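Local coordinates for protein pullulanase (Klebsiella oxytoca, PDB 2YOC) that hydrolyses the alpha-1,6-glucosidic linkages of pullulan and of branched alpha-glucans, as a secreted glycosyl hydrolase, at residues B[708-713]-B[721-726]; B[778-783]-B[809-814]. All coordinates share one frame; numbering follows the deposited sequence.

Contact 1 of 2, residues B[708-713]-B[721-726]; sequences SQINLK and SDRLRD
Gln-709 and Asp-722 meet through a single hydrogen bond, a compact case of a side-chain amide spanning the distance between two backbones that stay well apart. The glutamine CA lies 8.0 Å from that of Ser-721, the nearest pair of CA atoms, and the side chain covers the gap: CG stands anti to the carbonyl carbon (chi1 -57°), and the chain is extended beyond it. NE2 of Gln-709 ends 3.0 Å from Asp-722 OD1. The bond is almost straight at the hydrogen, 171°, and the acceptor lies nearly in the amide plane, yet OD1 itself is met from above the carboxylate plane.

The ionic part lies within 721-726 and fixes the oxygen that Gln-709 uses. Arg-723 NH1 makes a salt bridge with Asp-722 OD1 at 2.6 Å, from the syn side and from the carboxylate face opposite to Gln-709 NE2. One oxygen is thus gripped by two donors, which should limit rotation of the carboxylate. The positive charge probably draws negative charge onto OD1.

Looser packing completes the contact. The amide lies obliquely beside the guanidinium, their planes 77° apart, with Gln-709 NE2 3.5 Å from Arg-723 NH1 and no hydrogen bond joining the two. Ile-710 adds a marginal touch, its CD1 4.4 Å from Arg-723 NH2. Arg-723 NE and NH2 bond to the carbonyls of Gly-805 and Pro-804, so the arginine also ties in the end of strand 803-804.

In the fold, 708-713 belongs to the loop between strands 690-693 and 718-720 of the parallel eight-stranded barrel, whereas 721-726 lies on helix 722-729, which follows the second strand. Tyr-800, on strand 799-800, touches both Asp-722 and Arg-723, and Leu-724 touches helix 840-855.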
loop_
_atom_site.group_PDB
_atom_site.type_symbol
_atom_site.label_atom_id
_atom_site.label_comp_id
_atom_site.label_asym_id
_atom_site.label_seq_id
_atom_site.Cartn_x
_atom_site.Cartn_y
_atom_site.Cartn_z
ATOM N N SER B 708 23.324 5.675 -12.259
ATOM C CA SER B 708 22.815 5.487 -10.897
ATOM C C SER B 708 22.443 4.040 -10.624
ATOM O O SER B 708 22.240 3.269 -11.570
ATOM C CB SER B 708 21.645 6.423 -10.608
ATOM O OG SER B 708 20.403 5.930 -11.084
ATOM N N GLN B 709 22.328 3.679 -9.316
ATOM C CA GLN B 709 21.937 2.357 -8.813
ATOM C C GLN B 709 20.738 1.868 -9.617
ATOM O O GLN B 709 20.769 0.756 -10.145
ATOM C CB GLN B 709 21.538 2.438 -7.324
ATOM C CG GLN B 709 22.580 3.001 -6.392
ATOM C CD GLN B 709 21.995 3.365 -5.044
ATOM O OE1 GLN B 709 21.314 4.391 -4.903
ATOM N NE2 GLN B 709 22.276 2.550 -4.012
ATOM N N ILE B 710 19.706 2.725 -9.757
ATOM C CA ILE B 710 18.487 2.391 -10.480
ATOM C C ILE B 710 18.739 2.154 -11.952
ATOM O O ILE B 710 18.281 1.134 -12.483
ATOM C CB ILE B 710 17.400 3.470 -10.266
ATOM C CG1 ILE B 710 17.162 3.760 -8.766
ATOM C CG2 ILE B 710 16.096 3.123 -11.043
ATOM C CD1 ILE B 710 16.134 2.833 -8.037
ATOM N N ASN B 711 19.421 3.115 -12.614
ATOM C CA ASN B 711 19.674 3.083 -14.048
ATOM C C ASN B 711 20.588 1.951 -14.511
ATOM O O ASN B 711 20.495 1.532 -15.669
ATOM C CB ASN B 711 20.176 4.441 -14.530
ATOM C CG ASN B 711 19.163 5.567 -14.409
ATOM O OD1 ASN B 711 17.957 5.376 -14.473
ATOM N ND2 ASN B 711 19.629 6.789 -14.280
ATOM N N LEU B 712 21.455 1.441 -13.612
ATOM C CA LEU B 712 22.402 0.377 -13.929
ATOM C C LEU B 712 21.895 -1.085 -13.779
ATOM O O LEU B 712 22.663 -2.019 -14.053
ATOM C CB LEU B 712 23.745 0.605 -13.246
ATOM C CG LEU B 712 24.510 1.870 -13.673
ATOM C CD1 LEU B 712 25.550 2.218 -12.636
ATOM C CD2 LEU B 712 25.140 1.716 -15.078
ATOM N N LYS B 713 20.598 -1.283 -13.421
ATOM C CA LYS B 713 20.004 -2.619 -13.317
ATOM C C LYS B 713 20.289 -3.431 -14.582
ATOM O O LYS B 713 19.978 -2.986 -15.693
ATOM C CB LYS B 713 18.490 -2.546 -13.058
ATOM C CG LYS B 713 17.825 -3.908 -12.800
ATOM C CD LYS B 713 16.303 -3.878 -12.877
ATOM C CE LYS B 713 15.737 -5.269 -12.625
ATOM N NZ LYS B 713 14.251 -5.282 -12.474
ATOM N N SER B 721 25.402 -0.238 -2.112
ATOM C CA SER B 721 24.038 -0.242 -1.598
ATOM C C SER B 721 24.012 0.344 -0.198
ATOM O O SER B 721 24.681 -0.149 0.730
ATOM C CB SER B 721 23.412 -1.623 -1.635
ATOM O OG SER B 721 22.079 -1.558 -1.162
ATOM N N ASP B 722 23.258 1.438 -0.081
ATOM C CA ASP B 722 23.039 2.217 1.123
ATOM C C ASP B 722 21.864 1.651 1.930
ATOM O O ASP B 722 21.683 2.029 3.085
ATOM C CB ASP B 722 22.809 3.697 0.748
ATOM C CG ASP B 722 21.827 4.006 -0.375
ATOM O OD1 ASP B 722 21.517 3.092 -1.170
ATOM O OD2 ASP B 722 21.430 5.182 -0.505
ATOM N N ARG B 723 21.088 0.735 1.326
ATOM C CA ARG B 723 19.921 0.126 1.939
ATOM C C ARG B 723 20.257 -0.700 3.153
ATOM O O ARG B 723 19.720 -0.430 4.226
ATOM C CB ARG B 723 19.132 -0.710 0.934
ATOM C CG ARG B 723 18.244 0.103 0.022
ATOM C CD ARG B 723 19.020 0.548 -1.162
ATOM N NE ARG B 723 18.166 0.988 -2.246
ATOM C CZ ARG B 723 18.271 2.173 -2.816
ATOM N NH1 ARG B 723 19.170 3.045 -2.386
ATOM N NH2 ARG B 723 17.489 2.493 -3.833
ATOM N N LEU B 724 21.110 -1.728 3.005
ATOM C CA LEU B 724 21.476 -2.574 4.151
ATOM C C LEU B 724 22.317 -1.743 5.111
ATOM O O LEU B 724 22.083 -1.797 6.318
ATOM C CB LEU B 724 22.211 -3.839 3.687
ATOM C CG LEU B 724 22.765 -4.778 4.747
ATOM C CD1 LEU B 724 22.576 -6.222 4.341
ATOM C CD2 LEU B 724 24.245 -4.518 4.994
ATOM N N ARG B 725 23.238 -0.919 4.555
ATOM C CA ARG B 725 24.162 -0.055 5.277
ATOM C C ARG B 725 23.477 0.715 6.354
ATOM O O ARG B 725 23.840 0.576 7.515
ATOM C CB ARG B 725 24.858 0.893 4.316
ATOM C CG ARG B 725 25.848 1.799 5.008
ATOM C CD ARG B 725 26.122 2.999 4.151
ATOM N NE ARG B 725 25.006 3.941 4.146
ATOM C CZ ARG B 725 24.824 4.878 3.223
ATOM N NH1 ARG B 725 25.646 4.963 2.183
ATOM N NH2 ARG B 725 23.797 5.711 3.309
ATOM N N ASP B 726 22.454 1.479 5.981
ATOM C CA ASP B 726 21.679 2.319 6.887
ATOM C C ASP B 726 20.817 1.525 7.869
ATOM O O ASP B 726 20.594 1.982 8.988
ATOM C CB ASP B 726 20.842 3.323 6.085
ATOM C CG ASP B 726 21.603 4.540 5.569
ATOM O OD1 ASP B 726 22.781 4.728 5.953
ATOM O OD2 ASP B 726 21.007 5.332 4.843
#

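Contact 2 of 2, residues B[778-783]-B[809-814]; sequences GNLADF and ADPTEV
Leu-780 packs its CD2 methyl onto the backbone that leads into Pro-811, an example of a leucine tip covering peptide atoms as well as a side chain. CG, anti to the carbonyl carbon (chi1 -55°), carries the CD2 that lies 3.5 Å from Asp-810 C and 4.1 Å from Pro-811 CD. Val-958 of helix 955-961 touches both Leu-780 and Pro-811, continuing the apolar cluster.

Val-814 comes next in buried surface. Its CB points toward 778-783, and CG2, anti to the carbonyl carbon, sits 3.4 Å from Gly-778 O and 4.0 Å from Asn-779 CB. The amide end of Asn-779 is engaged separately, ND2 bonding to the carbonyl of Gly-805.

Gly-778 is the third main contributor, its CA 3.9 Å from Pro-811 CB. No hydrogen bond links the two segments, although the neighbouring loop residues Tyr-807 and Ala-808 make backbone bonds with Asn-779.

The second segment is braced internally by Ala-809 N, which bonds to Glu-813 OE1 at 3.2 Å, and by the short 3-10 turn 811-813. Gly-778, with its positive phi of 70°, is the C' residue of a Schellman motif ending helix 762-776; this helix terminus packs against the entry to strand 814-816, the seventh strand of a (beta/alpha)8 barrel, the catalytic fold of the alpha-amylase family.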
loop_
_atom_site.group_PDB
_atom_site.type_symbol
_atom_site.label_atom_id
_atom_site.label_comp_id
_atom_site.label_asym_id
_atom_site.label_seq_id
_atom_site.Cartn_x
_atom_site.Cartn_y
_atom_site.Cartn_z
ATOM N N GLY B 778 21.212 -9.936 -1.856
ATOM C CA GLY B 778 21.782 -9.152 -2.948
ATOM C C GLY B 778 20.960 -8.004 -3.492
ATOM O O GLY B 778 21.061 -7.703 -4.678
ATOM N N ASN B 779 20.145 -7.348 -2.641
ATOM C CA ASN B 779 19.309 -6.182 -2.990
ATOM C C ASN B 779 18.692 -6.188 -4.412
ATOM O O ASN B 779 18.886 -5.261 -5.197
ATOM C CB ASN B 779 20.055 -4.876 -2.674
ATOM C CG ASN B 779 19.100 -3.772 -2.354
ATOM O OD1 ASN B 779 18.468 -3.738 -1.292
ATOM N ND2 ASN B 779 18.899 -2.902 -3.296
ATOM N N LEU B 780 17.964 -7.246 -4.727
ATOM C CA LEU B 780 17.361 -7.430 -6.045
ATOM C C LEU B 780 15.976 -6.804 -6.196
ATOM O O LEU B 780 15.177 -6.853 -5.282
ATOM C CB LEU B 780 17.330 -8.922 -6.409
ATOM C CG LEU B 780 18.677 -9.656 -6.357
ATOM C CD1 LEU B 780 18.499 -11.148 -6.582
ATOM C CD2 LEU B 780 19.656 -9.109 -7.365
ATOM N N ALA B 781 15.689 -6.245 -7.352
ATOM C CA ALA B 781 14.418 -5.603 -7.636
ATOM C C ALA B 781 13.282 -6.597 -7.765
ATOM O O ALA B 781 12.135 -6.226 -7.554
ATOM C CB ALA B 781 14.538 -4.812 -8.925
ATOM N N ASP B 782 13.572 -7.830 -8.153
ATOM C CA ASP B 782 12.521 -8.812 -8.401
ATOM C C ASP B 782 12.330 -9.905 -7.339
ATOM O O ASP B 782 11.385 -10.712 -7.429
ATOM C CB ASP B 782 12.604 -9.387 -9.838
ATOM C CG ASP B 782 12.489 -8.329 -10.899
ATOM O OD1 ASP B 782 11.565 -7.478 -10.796
ATOM O OD2 ASP B 782 13.361 -8.297 -11.796
ATOM N N PHE B 783 13.217 -9.909 -6.329
ATOM C CA PHE B 783 13.191 -10.855 -5.227
ATOM C C PHE B 783 11.936 -10.638 -4.372
ATOM O O PHE B 783 11.728 -9.545 -3.846
ATOM C CB PHE B 783 14.468 -10.727 -4.385
ATOM C CG PHE B 783 14.577 -11.784 -3.315
ATOM C CD1 PHE B 783 15.118 -13.032 -3.603
ATOM C CD2 PHE B 783 14.098 -11.546 -2.030
ATOM C CE1 PHE B 783 15.200 -14.016 -2.615
ATOM C CE2 PHE B 783 14.180 -12.522 -1.047
ATOM C CZ PHE B 783 14.753 -13.745 -1.337
ATOM N N ALA B 809 19.666 -6.464 -10.838
ATOM C CA ALA B 809 19.285 -7.647 -11.619
ATOM C C ALA B 809 20.021 -8.855 -11.076
ATOM O O ALA B 809 19.425 -9.919 -11.002
ATOM C CB ALA B 809 19.622 -7.466 -13.078
ATOM N N ASP B 810 21.307 -8.706 -10.683
ATOM C CA ASP B 810 22.110 -9.801 -10.114
ATOM C C ASP B 810 22.823 -9.299 -8.840
ATOM O O ASP B 810 23.136 -8.104 -8.750
ATOM C CB ASP B 810 23.143 -10.348 -11.133
ATOM C CG ASP B 810 22.551 -10.839 -12.441
ATOM O OD1 ASP B 810 22.111 -12.014 -12.494
ATOM O OD2 ASP B 810 22.531 -10.048 -13.417
ATOM N N PRO B 811 23.109 -10.169 -7.845
ATOM C CA PRO B 811 23.808 -9.675 -6.635
ATOM C C PRO B 811 25.195 -9.081 -6.908
ATOM O O PRO B 811 25.770 -8.410 -6.043
ATOM C CB PRO B 811 23.894 -10.923 -5.728
ATOM C CG PRO B 811 23.748 -12.087 -6.644
ATOM C CD PRO B 811 22.828 -11.619 -7.755
ATOM N N THR B 812 25.747 -9.354 -8.102
ATOM C CA THR B 812 27.073 -8.888 -8.480
ATOM C C THR B 812 27.056 -7.397 -8.847
ATOM O O THR B 812 28.106 -6.777 -8.985
ATOM C CB THR B 812 27.683 -9.809 -9.522
ATOM O OG1 THR B 812 26.945 -9.684 -10.728
ATOM C CG2 THR B 812 27.684 -11.254 -9.072
ATOM N N GLU B 813 25.857 -6.827 -8.967
ATOM C CA GLU B 813 25.632 -5.427 -9.243
ATOM C C GLU B 813 25.529 -4.611 -7.943
ATOM O O GLU B 813 25.441 -3.389 -8.022
ATOM C CB GLU B 813 24.367 -5.265 -10.088
ATOM C CG GLU B 813 24.460 -5.984 -11.415
ATOM C CD GLU B 813 23.381 -5.721 -12.451
ATOM O OE1 GLU B 813 22.280 -5.228 -12.090
ATOM O OE2 GLU B 813 23.638 -6.062 -13.632
ATOM N N VAL B 814 25.580 -5.281 -6.756
ATOM C CA VAL B 814 25.440 -4.676 -5.415
ATOM C C VAL B 814 26.682 -4.823 -4.525
ATOM O O VAL B 814 27.175 -5.930 -4.328
ATOM C CB VAL B 814 24.207 -5.273 -4.674
ATOM C CG1 VAL B 814 24.109 -4.749 -3.249
ATOM C CG2 VAL B 814 22.912 -5.000 -5.412
#

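Along the chain the two contacts follow in series, neither nested nor crossed. Contact 1 closes a short loop running through barrel strand 718-720, from the loop ahead of it to the helix behind. The chain then passes through helix 762-776 before contact 2 closes a longer excursion with several short strands, returning it to barrel strand 814-816, next to 718-720 in the barrel. With centres about 9 Å apart, the contacts also touch: Lys-713 NZ makes a salt bridge with Asp-782 OD2 at 3.2 Å, and Ser-721 CB packs on Val-814 CG1. Together they tie the surroundings of the sixth and seventh barrel strands into one region.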